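Local coordinates for ATP:cob(I)alamin adenosyltransferase, putative (Burkholderia thailandensis, PDB 2ZHZ), which probably transfers the adenosyl group of ATP to the cobalt of reduced cobalamin, yielding adenosylcobalamin and triphosphate, and works as a homotrimer, at residues E108-G113 against G172-W177; R116-A121 against V161-L166. One frame throughout, in Å; residues are numbered along the deposited sequence.

Contact 1: E108-G113 against G172-W177; sequences EFILPG and GADVLW
The indole of Trp177 lies beside the ring of Phe109, the two side chains pointing the same way. Phe109 CD1 sits 3.6 Å from Trp177 CE3 at the benzo end, and Trp177 CZ3 is almost as near. The planes stand 72° apart, an oblique pairing. Chi1 of 174° sets Trp177 CG anti to the backbone N, and chi2 of 61° turns the indole so that CE3 comes to Phe109. From the same side of the indole plane as Phe109, but at the pyrrole end, Leu111 CD2 comes within 3.9 Å of Trp177 CB and reaches Trp177 CD1.

Two backbone bonds tie the two segments together. Trp177 N donates to Phe109 O at 2.9 Å, nearly straight, and Leu111 N gives a short bond of 2.6 Å to Val175 O. Between them Ile110 and Leu176 form an antiparallel non-hydrogen-bonded pair. Their side chains diverge at the root, yet Ile110 CG2 still meets Leu176 CD2 at 3.6 Å. Beyond the second bond, Val175 CG1 packs on Leu111 CB, while CG2 rests against the backbone of Gly113. Past that, a water accepts from Val175 N and donates to Leu111 O and, at 2.9 Å, to Gly113 O. Asp174 brings its CB to Ile110 CG2, but its carboxylate turns to Arg164 in a salt bridge and to Asn167.

Phe70 of the second subunit meets both aromatic rings, and His67 of that subunit packs on Leu111, at the trimer interface. The nearest atoms of the Phe109 side chain and a bound ATP are about 9 Å apart. Two very short antiparallel strands thus join the C-terminal tail to the loop before helix 116-141, a small sheet at the edge of the helix bundle of a PduO-type adenosyltransferase.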
# COMPACT_ATOMS: atom_id res chain seq x y z
N GLU B 108 -24.82 0.38 11.82
CA GLU B 108 -24.56 -0.77 10.97
C GLU B 108 -23.07 -0.82 10.64
O GLU B 108 -22.34 0.13 10.90
CB GLU B 108 -25.33 -0.64 9.65
CG GLU B 108 -26.60 0.20 9.72
CD GLU B 108 -27.63 -0.37 10.67
OE1 GLU B 108 -27.36 -0.40 11.89
OE2 GLU B 108 -28.71 -0.78 10.20
N PHE B 109 -22.63 -1.95 10.09
CA PHE B 109 -21.23 -2.08 9.70
C PHE B 109 -21.09 -1.15 8.51
O PHE B 109 -22.03 -1.01 7.72
CB PHE B 109 -20.90 -3.50 9.25
CG PHE B 109 -20.88 -4.51 10.34
CD1 PHE B 109 -21.90 -5.44 10.47
CD2 PHE B 109 -19.82 -4.55 11.25
CE1 PHE B 109 -21.86 -6.41 11.47
CE2 PHE B 109 -19.78 -5.51 12.25
CZ PHE B 109 -20.80 -6.44 12.36
N ILE B 110 -19.94 -0.52 8.36
CA ILE B 110 -19.76 0.36 7.21
C ILE B 110 -18.68 -0.18 6.29
O ILE B 110 -17.81 -0.95 6.70
CB ILE B 110 -19.40 1.80 7.64
CG1 ILE B 110 -18.02 1.83 8.29
CG2 ILE B 110 -20.45 2.33 8.60
CD1 ILE B 110 -17.57 3.22 8.66
N LEU B 111 -18.76 0.23 5.03
CA LEU B 111 -17.79 -0.19 4.02
C LEU B 111 -16.80 0.96 3.84
O LEU B 111 -17.16 2.13 3.99
CB LEU B 111 -18.51 -0.48 2.70
CG LEU B 111 -19.56 -1.59 2.75
CD1 LEU B 111 -20.24 -1.72 1.39
CD2 LEU B 111 -18.91 -2.89 3.16
N PRO B 112 -15.54 0.64 3.51
CA PRO B 112 -14.56 1.71 3.32
C PRO B 112 -14.82 2.51 2.04
O PRO B 112 -14.84 1.97 0.94
CB PRO B 112 -13.23 0.95 3.28
CG PRO B 112 -13.63 -0.39 2.68
CD PRO B 112 -14.93 -0.70 3.37
N GLY B 113 -15.03 3.81 2.20
CA GLY B 113 -15.30 4.65 1.05
C GLY B 113 -16.10 5.89 1.39
O GLY B 113 -16.26 6.23 2.56
N GLY B 172 -21.67 14.35 3.27
CA GLY B 172 -22.19 13.04 2.97
C GLY B 172 -22.33 12.18 4.21
O GLY B 172 -22.48 12.69 5.33
N ALA B 173 -22.29 10.87 4.02
CA ALA B 173 -22.41 9.93 5.12
C ALA B 173 -21.55 8.70 4.84
O ALA B 173 -20.94 8.59 3.78
CB ALA B 173 -23.87 9.52 5.30
N ASP B 174 -21.50 7.78 5.80
CA ASP B 174 -20.71 6.57 5.64
C ASP B 174 -21.45 5.56 4.77
O ASP B 174 -22.69 5.51 4.76
CB ASP B 174 -20.41 5.95 7.00
CG ASP B 174 -19.64 6.88 7.91
OD1 ASP B 174 -18.58 7.38 7.48
OD2 ASP B 174 -20.09 7.11 9.05
N VAL B 175 -20.69 4.77 4.02
CA VAL B 175 -21.25 3.74 3.16
C VAL B 175 -21.57 2.55 4.04
O VAL B 175 -20.68 2.01 4.70
CB VAL B 175 -20.25 3.33 2.07
CG1 VAL B 175 -20.89 2.34 1.11
CG2 VAL B 175 -19.76 4.55 1.32
N LEU B 176 -22.83 2.13 4.06
CA LEU B 176 -23.24 1.02 4.91
C LEU B 176 -23.26 -0.34 4.22
O LEU B 176 -23.56 -0.45 3.03
CB LEU B 176 -24.62 1.30 5.50
CG LEU B 176 -24.77 2.64 6.23
CD1 LEU B 176 -26.21 2.81 6.69
CD2 LEU B 176 -23.81 2.70 7.41
N TRP B 177 -22.94 -1.38 4.98
CA TRP B 177 -22.94 -2.74 4.47
C TRP B 177 -24.38 -3.24 4.46
O TRP B 177 -25.19 -2.81 5.28
CB TRP B 177 -22.09 -3.64 5.37
CG TRP B 177 -22.14 -5.08 5.01
CD1 TRP B 177 -21.74 -5.65 3.83
CD2 TRP B 177 -22.60 -6.16 5.83
NE1 TRP B 177 -21.94 -7.01 3.87
CE2 TRP B 177 -22.46 -7.35 5.08
CE3 TRP B 177 -23.12 -6.23 7.13
CZ2 TRP B 177 -22.83 -8.60 5.59
CZ3 TRP B 177 -23.49 -7.48 7.64
CH2 TRP B 177 -23.34 -8.65 6.87
O HOH W 1 -17.82 4.70 4.40

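Contact 2: R116-A121 against V161-L166; sequences RGAALA and VLARVL
Ala118 CB presses onto the backbone of the facing helix, 3.2 Å from Ala163 O, and in return Ala163 CB lies 3.6 Å from Ala118 O. Each methyl therefore sits against the other helix's carbonyl, and the two CA atoms come within 4.1 Å. One turn further along helix 116-141, Ala121 CB meets Ala163 CB at 3.9 Å. At the other end Leu166 takes over. Its CB lies over Ala118 N and CA, and its CD1 reaches back to Gly117 O at 3.6 Å. With CG beside the backbone N (chi1 -70°) and CD1 extended beyond it, the leucine spans from Ala118 to Gly117, where the glycine presents bare backbone.

The alanines and Gly117 let the axes approach to 7.9 Å, with the helices running antiparallel at 174°. The carbonyls touched by methyl groups belong to regular helix; Gly117 O accepts from Ala121 N.

Farther out, other bundle elements enclose the pair. Leu49 of helix 31-50 touches both Ala121 and Leu166, while Leu54 and Pro55 in the following loop add to the cover over Leu166. Leu162 packs on Leu62 of helix 56-77, and Val161 turns to helix 86-101. Ala119, pointing away from helix 147-169, packs on Gly47 of the second subunit, and Leu120 packs on Val48 of that subunit.

Across the two segments the contact is made by van der Waals packing alone, without a polar side chain or hydrogen bond. The pairing here rests on close backbone approach and on the fit of three alanine methyls and one leucine.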
# COMPACT_ATOMS: atom_id res chain seq x y z
N ARG B 116 -13.78 11.30 -1.34
CA ARG B 116 -12.41 10.91 -1.66
C ARG B 116 -11.49 10.93 -0.44
O ARG B 116 -10.66 10.05 -0.26
CB ARG B 116 -11.83 11.80 -2.75
CG ARG B 116 -10.43 11.40 -3.21
CD ARG B 116 -10.06 12.13 -4.49
NE ARG B 116 -10.97 11.77 -5.57
CZ ARG B 116 -11.33 12.57 -6.57
NH1 ARG B 116 -10.85 13.81 -6.63
NH2 ARG B 116 -12.16 12.14 -7.51
N GLY B 117 -11.64 11.95 0.41
CA GLY B 117 -10.81 12.04 1.59
C GLY B 117 -11.07 10.91 2.57
O GLY B 117 -10.13 10.33 3.13
N ALA B 118 -12.34 10.59 2.79
CA ALA B 118 -12.70 9.50 3.70
C ALA B 118 -12.20 8.17 3.16
O ALA B 118 -11.78 7.29 3.92
CB ALA B 118 -14.21 9.46 3.89
N ALA B 119 -12.27 8.01 1.84
CA ALA B 119 -11.82 6.78 1.20
C ALA B 119 -10.31 6.62 1.40
O ALA B 119 -9.82 5.53 1.70
CB ALA B 119 -12.14 6.81 -0.29
N LEU B 120 -9.58 7.72 1.24
CA LEU B 120 -8.13 7.68 1.42
C LEU B 120 -7.80 7.38 2.88
O LEU B 120 -6.85 6.66 3.17
CB LEU B 120 -7.51 9.01 0.98
CG LEU B 120 -7.49 9.25 -0.53
CD1 LEU B 120 -7.05 10.68 -0.84
CD2 LEU B 120 -6.55 8.24 -1.19
N ALA B 121 -8.59 7.93 3.79
CA ALA B 121 -8.37 7.69 5.21
C ALA B 121 -8.51 6.20 5.51
O ALA B 121 -7.79 5.66 6.35
CB ALA B 121 -9.38 8.49 6.05
N VAL B 161 -12.16 6.61 12.51
CA VAL B 161 -12.98 7.71 13.03
C VAL B 161 -12.86 8.96 12.15
O VAL B 161 -13.86 9.61 11.87
CB VAL B 161 -12.58 8.06 14.47
CG1 VAL B 161 -13.37 9.27 14.97
CG2 VAL B 161 -12.84 6.86 15.37
N LEU B 162 -11.65 9.27 11.71
CA LEU B 162 -11.45 10.44 10.87
C LEU B 162 -12.12 10.26 9.51
O LEU B 162 -12.54 11.24 8.90
CB LEU B 162 -9.96 10.74 10.69
CG LEU B 162 -9.23 11.25 11.94
CD1 LEU B 162 -7.78 11.54 11.58
CD2 LEU B 162 -9.90 12.52 12.48
N ALA B 163 -12.22 9.02 9.05
CA ALA B 163 -12.89 8.77 7.77
C ALA B 163 -14.36 9.18 7.91
O ALA B 163 -14.92 9.80 7.01
CB ALA B 163 -12.79 7.29 7.40
N ARG B 164 -14.97 8.85 9.04
CA ARG B 164 -16.37 9.22 9.28
C ARG B 164 -16.48 10.74 9.38
O ARG B 164 -17.42 11.33 8.86
CB ARG B 164 -16.89 8.58 10.58
CG ARG B 164 -16.94 7.06 10.58
CD ARG B 164 -17.63 6.54 11.83
NE ARG B 164 -19.02 6.99 11.90
CZ ARG B 164 -19.72 7.10 13.02
NH1 ARG B 164 -19.18 6.81 14.19
NH2 ARG B 164 -20.98 7.53 12.97
N VAL B 165 -15.51 11.35 10.05
CA VAL B 165 -15.49 12.80 10.19
C VAL B 165 -15.42 13.46 8.82
O VAL B 165 -16.11 14.45 8.56
CB VAL B 165 -14.26 13.27 11.01
CG1 VAL B 165 -14.11 14.78 10.93
CG2 VAL B 165 -14.42 12.83 12.46
N LEU B 166 -14.60 12.89 7.94
CA LEU B 166 -14.44 13.44 6.59
C LEU B 166 -15.68 13.27 5.70
O LEU B 166 -15.94 14.11 4.84
CB LEU B 166 -13.21 12.82 5.91
CG LEU B 166 -11.88 13.30 6.51
CD1 LEU B 166 -10.70 12.62 5.82
CD2 LEU B 166 -11.77 14.81 6.36

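Both contacts join the same two parts of the chain, since strand 110-111 leads into helix 116-141 and helix 147-169 leads out to strand 175-176. Contact 2 is buried within the helix bundle; contact 1 is partly buried, farther from the chain's centre, and mixes backbone bonds, a bridging water and large aromatic and aliphatic groups, where contact 2 uses mostly alanines. Their centres are 11 Å apart. They meet directly through the salt bridge from Arg164 NE to Asp174 OD2, 3.0 Å long, and through Gly113 packing against Ala118 and Ala119. Both also touch the second subunit, so strand pair and helix pair contribute to one trimer interface.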